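Local coordinates for protein methyltransferase (Bacteroides thetaiotaomicron, PDB 3FQ6) that probably transfers methyl groups from S-adenosylmethionine, as relatives in the tetrapyrrole methylase family do, its own substrate being unassigned, at residues G14-K19 with H43-F48; T34-L39 with T60-Y65; E50-L55 with G104-V109; Q71-R76 with T85-L90. All coordinates share one frame; numbering follows the deposited sequence.

Contact 1 (G14-K19 with H43-F48)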
loop_
_atom_site.group_PDB
_atom_site.type_symbol
_atom_site.label_atom_id
_atom_site.label_comp_id
_atom_site.label_asym_id
_atom_site.label_seq_id
_atom_site.Cartn_x
_atom_site.Cartn_y
_atom_site.Cartn_z
ATOM N N GLY A 14 8.586 -4.969 -7.784
ATOM C CA GLY A 14 8.576 -5.160 -9.244
ATOM C C GLY A 14 8.079 -3.922 -9.976
ATOM O O GLY A 14 8.170 -3.832 -11.194
ATOM N N LEU A 15 7.588 -2.952 -9.205
ATOM C CA LEU A 15 7.019 -1.701 -9.713
ATOM C C LEU A 15 8.049 -0.617 -10.072
ATOM O O LEU A 15 9.147 -0.578 -9.490
ATOM C CB LEU A 15 5.936 -1.197 -8.727
ATOM C CG LEU A 15 4.779 -2.202 -8.489
ATOM C CD1 LEU A 15 3.806 -1.786 -7.346
ATOM C CD2 LEU A 15 4.031 -2.620 -9.814
ATOM N N PRO A 16 7.734 0.234 -11.087
ATOM C CA PRO A 16 8.667 1.317 -11.470
ATOM C C PRO A 16 9.170 2.074 -10.231
ATOM O O PRO A 16 8.385 2.401 -9.326
ATOM C CB PRO A 16 7.810 2.240 -12.346
ATOM C CG PRO A 16 6.654 1.372 -12.855
ATOM C CD PRO A 16 6.586 0.122 -12.023
ATOM N N ASN A 17 10.473 2.312 -10.176
ATOM C CA ASN A 17 11.068 2.943 -9.017
ATOM C C ASN A 17 12.099 3.986 -9.368
ATOM O O ASN A 17 12.788 4.483 -8.482
ATOM C CB ASN A 17 11.644 1.907 -8.034
ATOM C CG ASN A 17 12.873 1.189 -8.568
ATOM O OD1 ASN A 17 13.175 0.088 -8.121
ATOM N ND2 ASN A 17 13.586 1.797 -9.506
ATOM N N GLU A 18 12.218 4.299 -10.655
ATOM C CA GLU A 18 13.076 5.397 -11.087
ATOM C C GLU A 18 12.544 6.691 -10.462
ATOM O O GLU A 18 13.310 7.603 -10.181
ATOM C CB GLU A 18 13.095 5.534 -12.613
ATOM C CG GLU A 18 13.163 4.210 -13.371
ATOM C CD GLU A 18 14.528 3.951 -13.985
ATOM O OE1 GLU A 18 15.158 2.935 -13.619
ATOM O OE2 GLU A 18 14.984 4.755 -14.841
ATOM N N LYS A 19 11.228 6.780 -10.277
ATOM C CA LYS A 19 10.638 7.883 -9.527
ATOM C C LYS A 19 9.575 7.296 -8.671
ATOM O O LYS A 19 9.061 6.229 -8.970
ATOM C CB LYS A 19 9.986 8.925 -10.432
ATOM C CG LYS A 19 10.647 9.128 -11.758
ATOM C CD LYS A 19 9.588 9.353 -12.820
ATOM C CE LYS A 19 9.474 10.801 -13.200
ATOM N NZ LYS A 19 10.740 11.202 -13.848
ATOM N N HIS A 43 0.827 9.392 -11.500
ATOM C CA HIS A 43 1.407 8.418 -12.408
ATOM C C HIS A 43 2.558 7.649 -11.771
ATOM O O HIS A 43 2.842 6.521 -12.206
ATOM C CB HIS A 43 1.863 9.054 -13.728
ATOM C CG HIS A 43 0.746 9.312 -14.698
ATOM N ND1 HIS A 43 -0.213 10.289 -14.497
ATOM C CD2 HIS A 43 0.442 8.732 -15.885
ATOM C CE1 HIS A 43 -1.058 10.298 -15.514
ATOM N NE2 HIS A 43 -0.682 9.367 -16.373
ATOM N N ARG A 44 3.196 8.233 -10.748
ATOM C CA ARG A 44 4.356 7.599 -10.120
ATOM C C ARG A 44 3.938 6.571 -9.097
ATOM O O ARG A 44 2.968 6.760 -8.410
ATOM C CB ARG A 44 5.266 8.604 -9.412
ATOM C CG ARG A 44 6.244 9.293 -10.295
ATOM C CD ARG A 44 6.664 10.627 -9.689
ATOM N NE ARG A 44 5.532 11.496 -9.344
ATOM C CZ ARG A 44 5.643 12.704 -8.789
ATOM N NH1 ARG A 44 4.563 13.410 -8.518
ATOM N NH2 ARG A 44 6.832 13.222 -8.502
ATOM N N THR A 45 4.716 5.501 -8.983
ATOM C CA THR A 45 4.586 4.553 -7.923
ATOM C C THR A 45 4.490 5.308 -6.579
ATOM O O THR A 45 5.138 6.335 -6.390
ATOM C CB THR A 45 5.770 3.578 -7.989
ATOM O OG1 THR A 45 5.684 2.818 -9.207
ATOM C CG2 THR A 45 5.766 2.595 -6.830
HETATM N N MSE A 46 3.650 4.805 -5.669
HETATM C CA MSE A 46 3.393 5.432 -4.344
HETATM C C MSE A 46 3.674 4.477 -3.196
HETATM O O MSE A 46 3.475 3.265 -3.320
HETATM C CB MSE A 46 1.950 5.910 -4.240
HETATM C CG MSE A 46 1.623 7.125 -5.065
HETATM SE SE MSE A 46 -0.217 6.987 -5.701
HETATM C CE MSE A 46 -0.054 5.482 -6.952
ATOM N N VAL A 47 4.116 5.025 -2.079
ATOM C CA VAL A 47 4.581 4.219 -0.950
ATOM C C VAL A 47 3.932 4.696 0.331
ATOM O O VAL A 47 4.096 5.890 0.701
ATOM C CB VAL A 47 6.144 4.289 -0.764
ATOM C CG1 VAL A 47 6.576 3.623 0.596
ATOM C CG2 VAL A 47 6.940 3.648 -2.012
ATOM N N PHE A 48 3.215 3.778 1.012
ATOM C CA PHE A 48 2.492 4.104 2.264
ATOM C C PHE A 48 2.912 3.229 3.409
ATOM O O PHE A 48 3.325 2.071 3.212
ATOM C CB PHE A 48 0.961 3.964 2.151
ATOM C CG PHE A 48 0.361 4.559 0.882
ATOM C CD1 PHE A 48 -0.257 5.808 0.910
ATOM C CD2 PHE A 48 0.398 3.847 -0.340
ATOM C CE1 PHE A 48 -0.817 6.365 -0.270
ATOM C CE2 PHE A 48 -0.129 4.381 -1.484
ATOM C CZ PHE A 48 -0.757 5.652 -1.452
HETATM O O HOH W 1 7.136 5.903 -10.725
#
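The flat group at the centre is the peptide carbonyl of Pro16, which receives the hydroxyl of Thr45 close to its plane. Thr45 OG1 donates to Pro16 O at 2.7 Å, with a C=O...donor angle of 134° and the donor tilted 16° from the carbonyl plane. The proline ring joins in: its CB lies 3.8 Å from Thr45 OG1, with CG and CD of the ring only slightly farther off, so the hydroxyl oxygen has a bond to the carbonyl and an apolar neighbour in the same residue. Thr45 places OG1 anti to its own carbonyl carbon (chi1 -65°), which aims it at the loop. Leu15 CB approaches the same oxygen at 4.1 Å.

A second link passes through water. The water donates to Lys19 O at 2.6 Å and accepts from Thr45 N at 3.0 Å, joining the two main chains where they stand too far apart to bond directly. Outside this bridge, Lys19 CB meets Arg44 CG at 3.8 Å; the two long side chains cross at about a right angle and touch by their methylenes, while the Arg44 head turns to a salt bridge with Glu42.

In the fold, 14-19 is the loop leading from helix 6-12 to edge strand 20-24, and it packs against Arg44 and Thr45; strand 45-50 neighbours that edge strand in a mixed five-stranded sheet. Leu15 and Thr45 also pack on Val109 of strand 105-110. Between 14-19 and 43-48 themselves, with Thr45 buried, the link rests on one direct hydrogen bond, one bridging water and modest apolar packing.

Contact 2 (T34-L39 with T60-Y65). With SO4 (sulfate ion), chain C.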
loop_
_atom_site.group_PDB
_atom_site.type_symbol
_atom_site.label_atom_id
_atom_site.label_comp_id
_atom_site.label_asym_id
_atom_site.label_seq_id
_atom_site.Cartn_x
_atom_site.Cartn_y
_atom_site.Cartn_z
ATOM N N THR A 34 -8.923 14.424 0.408
ATOM C CA THR A 34 -8.090 15.347 -0.327
ATOM C C THR A 34 -6.827 14.654 -0.848
ATOM O O THR A 34 -6.474 14.807 -2.030
ATOM C CB THR A 34 -7.705 16.513 0.572
ATOM O OG1 THR A 34 -8.855 17.331 0.767
ATOM C CG2 THR A 34 -6.597 17.359 -0.027
ATOM N N ARG A 35 -6.146 13.909 0.029
ATOM C CA ARG A 35 -4.928 13.196 -0.357
ATOM C C ARG A 35 -5.317 12.125 -1.386
ATOM O O ARG A 35 -4.688 11.998 -2.451
ATOM C CB ARG A 35 -4.193 12.565 0.849
ATOM C CG ARG A 35 -3.669 13.533 1.948
ATOM C CD ARG A 35 -2.509 14.412 1.551
ATOM N NE ARG A 35 -1.554 13.668 0.742
ATOM C CZ ARG A 35 -1.176 14.006 -0.495
ATOM N NH1 ARG A 35 -1.638 15.117 -1.064
ATOM N NH2 ARG A 35 -0.317 13.240 -1.166
ATOM N N LEU A 36 -6.385 11.391 -1.090
ATOM C CA LEU A 36 -6.818 10.349 -1.995
ATOM C C LEU A 36 -7.172 10.889 -3.364
ATOM O O LEU A 36 -6.829 10.255 -4.359
ATOM C CB LEU A 36 -7.991 9.557 -1.428
ATOM C CG LEU A 36 -7.708 8.688 -0.205
ATOM C CD1 LEU A 36 -8.990 8.517 0.522
ATOM C CD2 LEU A 36 -7.124 7.359 -0.591
ATOM N N LYS A 37 -7.837 12.042 -3.430
ATOM C CA LYS A 37 -8.218 12.597 -4.724
ATOM C C LYS A 37 -6.994 12.981 -5.556
ATOM O O LYS A 37 -6.913 12.653 -6.743
ATOM C CB LYS A 37 -9.198 13.770 -4.585
ATOM C CG LYS A 37 -10.595 13.340 -4.146
ATOM C CD LYS A 37 -11.694 14.254 -4.699
ATOM C CE LYS A 37 -13.069 13.719 -4.299
ATOM N NZ LYS A 37 -14.283 14.382 -4.919
ATOM N N ALA A 38 -6.033 13.644 -4.913
ATOM C CA ALA A 38 -4.762 14.012 -5.537
ATOM C C ALA A 38 -3.970 12.774 -5.971
ATOM O O ALA A 38 -3.357 12.768 -7.061
ATOM C CB ALA A 38 -3.939 14.868 -4.581
ATOM N N LEU A 39 -3.992 11.733 -5.127
ATOM C CA LEU A 39 -3.228 10.514 -5.403
ATOM C C LEU A 39 -3.852 9.658 -6.502
ATOM O O LEU A 39 -3.155 8.867 -7.123
ATOM C CB LEU A 39 -3.003 9.669 -4.143
ATOM C CG LEU A 39 -2.174 10.237 -2.998
ATOM C CD1 LEU A 39 -2.430 9.389 -1.785
ATOM C CD2 LEU A 39 -0.685 10.305 -3.283
ATOM N N THR A 60 -9.389 -1.397 0.736
ATOM C CA THR A 60 -10.743 -1.303 0.175
ATOM C C THR A 60 -10.977 0.094 -0.394
ATOM O O THR A 60 -11.361 0.267 -1.543
ATOM C CB THR A 60 -11.766 -1.654 1.255
ATOM O OG1 THR A 60 -11.441 -2.951 1.768
ATOM C CG2 THR A 60 -13.187 -1.658 0.706
ATOM N N GLN A 61 -10.708 1.101 0.415
ATOM C CA GLN A 61 -10.745 2.461 -0.063
ATOM C C GLN A 61 -9.843 2.727 -1.270
ATOM O O GLN A 61 -10.235 3.496 -2.150
ATOM C CB GLN A 61 -10.339 3.379 1.053
ATOM C CG GLN A 61 -10.920 4.707 0.939
ATOM C CD GLN A 61 -10.835 5.434 2.227
ATOM O OE1 GLN A 61 -10.020 5.101 3.094
ATOM N NE2 GLN A 61 -11.669 6.453 2.376
ATOM N N PHE A 62 -8.649 2.112 -1.301
ATOM C CA PHE A 62 -7.755 2.193 -2.470
ATOM C C PHE A 62 -8.398 1.591 -3.723
ATOM O O PHE A 62 -8.226 2.127 -4.811
ATOM C CB PHE A 62 -6.387 1.503 -2.222
ATOM C CG PHE A 62 -5.409 2.302 -1.360
ATOM C CD1 PHE A 62 -5.765 3.536 -0.773
ATOM C CD2 PHE A 62 -4.154 1.781 -1.078
ATOM C CE1 PHE A 62 -4.876 4.254 0.045
ATOM C CE2 PHE A 62 -3.247 2.487 -0.274
ATOM C CZ PHE A 62 -3.601 3.723 0.293
ATOM N N ALA A 63 -9.135 0.488 -3.594
ATOM C CA ALA A 63 -9.797 -0.030 -4.770
ATOM C C ALA A 63 -10.846 0.992 -5.243
ATOM O O ALA A 63 -11.002 1.215 -6.440
ATOM C CB ALA A 63 -10.406 -1.396 -4.524
ATOM N N GLU A 64 -11.504 1.662 -4.302
ATOM C CA GLU A 64 -12.530 2.671 -4.608
ATOM C C GLU A 64 -11.880 3.759 -5.472
ATOM O O GLU A 64 -12.342 4.079 -6.564
ATOM C CB GLU A 64 -12.956 3.292 -3.277
ATOM C CG GLU A 64 -14.396 3.492 -2.940
ATOM C CD GLU A 64 -14.522 3.954 -1.476
ATOM O OE1 GLU A 64 -14.650 5.173 -1.224
ATOM O OE2 GLU A 64 -14.447 3.098 -0.563
ATOM N N TYR A 65 -10.767 4.290 -4.983
ATOM C CA TYR A 65 -10.107 5.437 -5.618
ATOM C C TYR A 65 -9.163 5.148 -6.786
ATOM O O TYR A 65 -9.067 5.944 -7.698
ATOM C CB TYR A 65 -9.386 6.282 -4.576
ATOM C CG TYR A 65 -10.296 7.168 -3.748
ATOM C CD1 TYR A 65 -11.003 6.654 -2.680
ATOM C CD2 TYR A 65 -10.449 8.532 -4.040
ATOM C CE1 TYR A 65 -11.831 7.460 -1.914
ATOM C CE2 TYR A 65 -11.252 9.348 -3.268
ATOM C CZ TYR A 65 -11.946 8.810 -2.192
ATOM O OH TYR A 65 -12.800 9.601 -1.397
HETATM S S SO4 C . -11.151 16.009 3.424
HETATM O O1 SO4 C . -12.077 16.770 2.605
HETATM O O2 SO4 C . -10.836 16.763 4.640
HETATM O O3 SO4 C . -11.697 14.682 3.751
HETATM O O4 SO4 C . -9.924 15.867 2.648
#
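Leu36 and Tyr65 mark the nearest approach of the two backbones, their CA atoms 6.9 Å apart where the helical segments 34-39 and 60-65 cross at -48° with axes 10.6 Å apart. The first belongs to the helix of a beta-alpha-beta unit, between the parallel neighbouring strands 20-24 and 45-50; the second belongs to the helix that follows strand 45-50. Both rest on Phe48 of that strand, through Leu39 and Phe62.

Leu36 fills the gap. Its CB sits over one face of the Tyr65 ring in a CH-pi contact, 3.8 Å from the centroid and 17° off the normal. With CG anti to the carbonyl carbon (chi1 -68°), the methyls reach the other helix: CD1 toward the CE1 side of the ring and Gln61 NE2, CD2 at the edge of the Phe62 ring, 3.9 Å from CE1. The Gln61 amide takes its polar partner from Arg32.

Lys37 CG comes to the edge of the Tyr65 ring, 4.1 Å from CE2, and its ammonium group pairs with a sulfate. At the N-terminal end of 34-39, both Thr34 N (2.8 Å) and Thr34 OG1 (2.6 Å) donate to O4 of another sulfate, both ions probably from the crystallisation liquor.

Contact 3 (E50-L55 with G104-V109)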
loop_
_atom_site.group_PDB
_atom_site.type_symbol
_atom_site.label_atom_id
_atom_site.label_comp_id
_atom_site.label_asym_id
_atom_site.label_seq_id
_atom_site.Cartn_x
_atom_site.Cartn_y
_atom_site.Cartn_z
ATOM N N GLU A 50 0.928 1.726 6.768
ATOM C CA GLU A 50 -0.385 1.586 7.377
ATOM C C GLU A 50 -0.350 0.727 8.645
ATOM O O GLU A 50 0.420 -0.228 8.757
ATOM C CB GLU A 50 -1.368 1.010 6.358
ATOM C CG GLU A 50 -2.813 0.906 6.826
ATOM C CD GLU A 50 -3.328 2.217 7.422
ATOM O OE1 GLU A 50 -3.979 2.944 6.658
ATOM O OE2 GLU A 50 -3.072 2.527 8.621
ATOM N N SER A 51 -1.188 1.064 9.614
ATOM C CA SER A 51 -1.307 0.210 10.789
ATOM C C SER A 51 -2.023 -1.079 10.389
ATOM O O SER A 51 -2.833 -1.089 9.443
ATOM C CB SER A 51 -2.083 0.886 11.880
ATOM O OG SER A 51 -3.323 0.231 11.983
ATOM N N PRO A 52 -1.714 -2.177 11.094
ATOM C CA PRO A 52 -2.294 -3.458 10.679
ATOM C C PRO A 52 -3.816 -3.499 10.851
ATOM O O PRO A 52 -4.503 -3.994 9.968
ATOM C CB PRO A 52 -1.580 -4.482 11.561
ATOM C CG PRO A 52 -1.049 -3.679 12.716
ATOM C CD PRO A 52 -0.755 -2.319 12.202
ATOM N N HIS A 53 -4.328 -2.950 11.947
ATOM C CA HIS A 53 -5.773 -2.921 12.183
ATOM C C HIS A 53 -6.477 -2.093 11.121
ATOM O O HIS A 53 -7.635 -2.316 10.831
ATOM C CB HIS A 53 -6.105 -2.375 13.576
ATOM C CG HIS A 53 -5.177 -2.883 14.634
ATOM N ND1 HIS A 53 -5.012 -4.231 14.894
ATOM C CD2 HIS A 53 -4.320 -2.235 15.459
ATOM C CE1 HIS A 53 -4.111 -4.389 15.848
ATOM N NE2 HIS A 53 -3.678 -3.193 16.213
ATOM N N ARG A 54 -5.777 -1.153 10.522
ATOM C CA ARG A 54 -6.431 -0.306 9.554
ATOM C C ARG A 54 -6.226 -0.759 8.147
ATOM O O ARG A 54 -6.795 -0.199 7.248
ATOM C CB ARG A 54 -5.983 1.135 9.715
ATOM C CG ARG A 54 -7.050 1.985 10.296
ATOM C CD ARG A 54 -6.454 3.287 10.697
ATOM N NE ARG A 54 -5.807 3.204 12.017
ATOM C CZ ARG A 54 -4.495 3.287 12.239
ATOM N NH1 ARG A 54 -4.048 3.199 13.495
ATOM N NH2 ARG A 54 -3.630 3.456 11.222
ATOM N N LEU A 55 -5.448 -1.807 7.969
ATOM C CA LEU A 55 -4.973 -2.184 6.653
ATOM C C LEU A 55 -6.071 -2.497 5.660
ATOM O O LEU A 55 -6.015 -2.020 4.522
ATOM C CB LEU A 55 -3.983 -3.349 6.738
ATOM C CG LEU A 55 -3.497 -3.931 5.382
ATOM C CD1 LEU A 55 -2.912 -2.874 4.446
ATOM C CD2 LEU A 55 -2.481 -5.044 5.573
ATOM N N GLY A 104 1.645 -6.818 12.778
ATOM C CA GLY A 104 2.962 -6.352 12.340
ATOM C C GLY A 104 3.011 -4.979 11.697
ATOM O O GLY A 104 2.010 -4.262 11.696
ATOM N N GLU A 105 4.172 -4.613 11.145
ATOM C CA GLU A 105 4.390 -3.289 10.545
ATOM C C GLU A 105 4.274 -3.394 9.035
ATOM O O GLU A 105 4.890 -4.269 8.431
ATOM C CB GLU A 105 5.754 -2.720 10.926
ATOM C CG GLU A 105 5.989 -2.615 12.423
ATOM C CD GLU A 105 7.156 -1.702 12.785
ATOM O OE1 GLU A 105 7.578 -1.697 13.976
ATOM O OE2 GLU A 105 7.651 -0.982 11.884
ATOM N N ILE A 106 3.493 -2.497 8.438
ATOM C CA ILE A 106 3.074 -2.623 7.061
ATOM C C ILE A 106 3.663 -1.536 6.164
ATOM O O ILE A 106 3.691 -0.352 6.525
ATOM C CB ILE A 106 1.559 -2.512 6.938
ATOM C CG1 ILE A 106 0.855 -3.197 8.124
ATOM C CG2 ILE A 106 1.102 -3.000 5.549
ATOM C CD1 ILE A 106 0.276 -4.541 7.862
ATOM N N VAL A 107 4.118 -1.940 4.987
ATOM C CA VAL A 107 4.385 -1.003 3.905
ATOM C C VAL A 107 3.591 -1.438 2.656
ATOM O O VAL A 107 3.625 -2.604 2.251
ATOM C CB VAL A 107 5.925 -0.887 3.619
ATOM C CG1 VAL A 107 6.239 -0.057 2.322
ATOM C CG2 VAL A 107 6.673 -0.355 4.879
ATOM N N ILE A 108 2.848 -0.505 2.078
ATOM C CA ILE A 108 2.142 -0.721 0.820
ATOM C C ILE A 108 2.888 0.065 -0.298
ATOM O O ILE A 108 3.231 1.238 -0.131
ATOM C CB ILE A 108 0.654 -0.263 0.898
ATOM C CG1 ILE A 108 -0.038 -0.765 2.176
ATOM C CG2 ILE A 108 -0.165 -0.677 -0.354
ATOM C CD1 ILE A 108 -1.256 0.134 2.593
ATOM N N VAL A 109 3.162 -0.614 -1.410
ATOM C CA VAL A 109 3.756 -0.022 -2.577
ATOM C C VAL A 109 2.674 -0.142 -3.648
ATOM O O VAL A 109 2.219 -1.248 -3.966
ATOM C CB VAL A 109 5.090 -0.727 -3.002
ATOM C CG1 VAL A 109 5.644 -0.104 -4.255
ATOM C CG2 VAL A 109 6.160 -0.630 -1.892
#
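Leu55 carries its CG anti to the backbone N (chi1 175°), and Ile106 holds CG1 anti to its carbonyl carbon (chi1 -37°); these settings aim the two branches at each other, and the chi2 angles then set the methyls, leaving Leu55 CD2 3.6 Å from Ile106 CD1. The other leucine methyl, CD1, meets Ile108 CD1 at 3.9 Å, so the branched end of Leu55 spans two isoleucines that project from the same side of their strand. Ile108 CD1 also touches Glu50 CB.

Here strand 45-50 leaves the sheet beside its antiparallel neighbour 105-110, and the chain bends through a type I turn, Pro52 to Leu55, into helix 55-66. Between 50-55 and 104-109 the one backbone bond, Glu50 N to Ile106 O at 3.5 Å, is weak; beyond it, Ile106 packs its CG1 against the Glu50 carbonyl oxygen, and Pro52 sets the CG of its ring 3.3 Å from Gly104 O.

The residues leading into the turn are tied to it. Glu50 OE2 takes Ser51 N at 2.6 Å on its anti lone pair and forms a salt bridge with Arg54 NH2, while Glu50 OE1 is hydrogen-bonded to Thr58 OG1. Ser51 OG accepts Arg54 N at 3.2 Å, an ST motif, and the same hydroxyl oxygen lies above one face of the Arg54 guanidinium.

Contact 4 (Q71-R76 with T85-L90)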
loop_
_atom_site.group_PDB
_atom_site.type_symbol
_atom_site.label_atom_id
_atom_site.label_comp_id
_atom_site.label_asym_id
_atom_site.label_seq_id
_atom_site.Cartn_x
_atom_site.Cartn_y
_atom_site.Cartn_z
ATOM N N GLN A 71 -2.167 -2.636 -9.373
ATOM C CA GLN A 71 -1.199 -3.517 -8.773
ATOM C C GLN A 71 -0.644 -2.865 -7.503
ATOM O O GLN A 71 -0.443 -1.626 -7.439
ATOM C CB GLN A 71 -0.085 -3.848 -9.770
ATOM C CG GLN A 71 -0.475 -4.904 -10.791
ATOM C CD GLN A 71 -0.641 -6.290 -10.168
ATOM O OE1 GLN A 71 0.191 -6.733 -9.357
ATOM N NE2 GLN A 71 -1.720 -6.979 -10.538
ATOM N N ALA A 72 -0.429 -3.695 -6.492
ATOM C CA ALA A 72 0.243 -3.279 -5.276
ATOM C C ALA A 72 0.980 -4.432 -4.588
ATOM O O ALA A 72 0.783 -5.617 -4.920
ATOM C CB ALA A 72 -0.757 -2.583 -4.289
ATOM N N THR A 73 1.847 -4.073 -3.647
ATOM C CA THR A 73 2.400 -5.060 -2.709
ATOM C C THR A 73 2.245 -4.606 -1.268
ATOM O O THR A 73 2.187 -3.364 -0.965
ATOM C CB THR A 73 3.892 -5.379 -2.985
ATOM O OG1 THR A 73 4.683 -4.305 -2.493
ATOM C CG2 THR A 73 4.173 -5.547 -4.464
ATOM N N VAL A 74 2.180 -5.594 -0.367
ATOM C CA VAL A 74 2.095 -5.332 1.098
ATOM C C VAL A 74 3.241 -6.074 1.724
ATOM O O VAL A 74 3.422 -7.287 1.483
ATOM C CB VAL A 74 0.733 -5.840 1.725
ATOM C CG1 VAL A 74 0.710 -5.660 3.218
ATOM C CG2 VAL A 74 -0.503 -5.162 1.067
ATOM N N SER A 75 4.042 -5.352 2.496
ATOM C CA SER A 75 5.119 -5.955 3.235
ATOM C C SER A 75 4.795 -5.821 4.690
ATOM O O SER A 75 4.418 -4.737 5.156
ATOM C CB SER A 75 6.411 -5.222 2.931
ATOM O OG SER A 75 6.697 -5.402 1.564
ATOM N N ARG A 76 4.900 -6.935 5.400
ATOM C CA ARG A 76 4.587 -6.995 6.824
ATOM C C ARG A 76 5.785 -7.566 7.552
ATOM O O ARG A 76 6.136 -8.720 7.299
ATOM C CB ARG A 76 3.415 -7.947 7.097
ATOM C CG ARG A 76 2.048 -7.500 6.689
ATOM C CD ARG A 76 1.029 -8.627 6.995
ATOM N NE ARG A 76 1.141 -9.169 8.351
ATOM C CZ ARG A 76 0.903 -10.439 8.708
ATOM N NH1 ARG A 76 1.030 -10.804 9.984
ATOM N NH2 ARG A 76 0.560 -11.352 7.812
ATOM N N THR A 85 5.784 -10.763 1.969
ATOM C CA THR A 85 5.396 -9.892 0.869
ATOM C C THR A 85 4.153 -10.496 0.241
ATOM O O THR A 85 4.073 -11.707 0.030
ATOM C CB THR A 85 6.502 -9.821 -0.176
ATOM O OG1 THR A 85 7.765 -9.766 0.490
ATOM C CG2 THR A 85 6.350 -8.628 -1.048
ATOM N N VAL A 86 3.166 -9.645 -0.016
ATOM C CA VAL A 86 1.957 -10.068 -0.722
ATOM C C VAL A 86 1.777 -9.163 -1.927
ATOM O O VAL A 86 1.876 -7.950 -1.816
ATOM C CB VAL A 86 0.727 -10.077 0.205
ATOM C CG1 VAL A 86 -0.533 -10.569 -0.539
ATOM C CG2 VAL A 86 1.025 -10.948 1.485
ATOM N N ARG A 87 1.603 -9.792 -3.084
ATOM C CA ARG A 87 1.562 -9.126 -4.380
ATOM C C ARG A 87 0.261 -9.397 -5.114
ATOM O O ARG A 87 -0.345 -10.459 -4.939
ATOM C CB ARG A 87 2.717 -9.603 -5.259
ATOM C CG ARG A 87 3.865 -8.643 -5.219
ATOM C CD ARG A 87 4.872 -8.803 -6.360
ATOM N NE ARG A 87 6.202 -8.827 -5.760
ATOM C CZ ARG A 87 6.748 -9.930 -5.251
ATOM N NH1 ARG A 87 7.963 -9.878 -4.698
ATOM N NH2 ARG A 87 6.084 -11.099 -5.309
ATOM N N GLY A 88 -0.170 -8.441 -5.926
ATOM C CA GLY A 88 -1.243 -8.669 -6.875
ATOM C C GLY A 88 -2.011 -7.384 -7.020
ATOM O O GLY A 88 -1.547 -6.312 -6.591
ATOM N N SER A 89 -3.186 -7.494 -7.627
ATOM C CA SER A 89 -4.114 -6.384 -7.711
ATOM C C SER A 89 -4.680 -6.138 -6.328
ATOM O O SER A 89 -4.638 -7.016 -5.467
ATOM C CB SER A 89 -5.245 -6.717 -8.675
ATOM O OG SER A 89 -5.916 -7.843 -8.199
ATOM N N LEU A 90 -5.194 -4.933 -6.141
ATOM C CA LEU A 90 -5.932 -4.545 -4.951
ATOM C C LEU A 90 -7.105 -5.492 -4.651
ATOM O O LEU A 90 -7.334 -5.811 -3.479
ATOM C CB LEU A 90 -6.418 -3.093 -5.110
ATOM C CG LEU A 90 -5.752 -1.877 -4.438
ATOM C CD1 LEU A 90 -4.371 -2.096 -3.832
ATOM C CD2 LEU A 90 -5.836 -0.620 -5.308
HETATM O O HOH W 2 8.400 -6.415 -0.103
#
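Thr73 and Arg87 face each other across a non-hydrogen-bonded pair, their side chains lying side by side and pointing the same way. Thr73 tucks OG1 between its backbone N and carbonyl carbon (chi1 77°), which leaves CG2 to do the touching. It is modelled 3.2 Å from Arg87 CG, tighter than carbons normally pack, so the exact fit there is doubtful. The guanidinium runs on past the threonine to bond with the Ala12 carbonyl, and Thr85 CG2 comes to one face of it. Ser75 and Thr85, farther along this face, lean toward a shared water, 2.6 Å from Ser75 OG and weakly held by Thr85 OG1.

The opposite face carries Ala72, Val74 and Val86. Val74 and Val86 stand abreast here, Val74 packing on Leu55 and Ile106, Val86 on Leu93 and Phe97 of helix 90-99. Ala72 CB meets Leu90 CD1 at 3.7 Å, where the leucine swings back over the strand from the start of that helix.

These alternating faces belong to a beta hairpin, strands 71-77 and 83-87, the latter an edge of the sheet. Two reciprocal pairs of backbone bonds join 71-76 with 85-90: Val74 N to Val86 O and Val86 N to Val74 O, each 2.8 Å, and Ala72 with Gly88, where Ala72 N gives Gly88 O a 2.8 Å bond. Gly88 has a positive phi that would jam a CB against the preceding carbonyl, and the chain turns a corner there. Ser89 follows at the N-cap of helix 90-99; its hydroxyl caps a backbone N in the first turn, and its own N donates to Glu92 OE1, consistent with a capping box.

From the N terminus, contact 1 closes the first loop, from 14-19 to 43-48, when strand 45-50 comes back past it. That loop contains helix 32-39, and contact 2 reaches from this helix to helix 55-66, so contacts 1 and 2 cross along the chain; Phe48 of contact 1 packs against Leu39 and Phe62 of contact 2. Contact 3 spans the longest interval, from 50-55 to the last strand, and crosses contact 2 in turn. The hairpin of contact 4 falls entirely within that interval, and strand 105-110 then slots between strands 45-50 and 71-77. Contacts 1, 3 and 4 thus follow one sheet, while contact 2 joins helices packed on it.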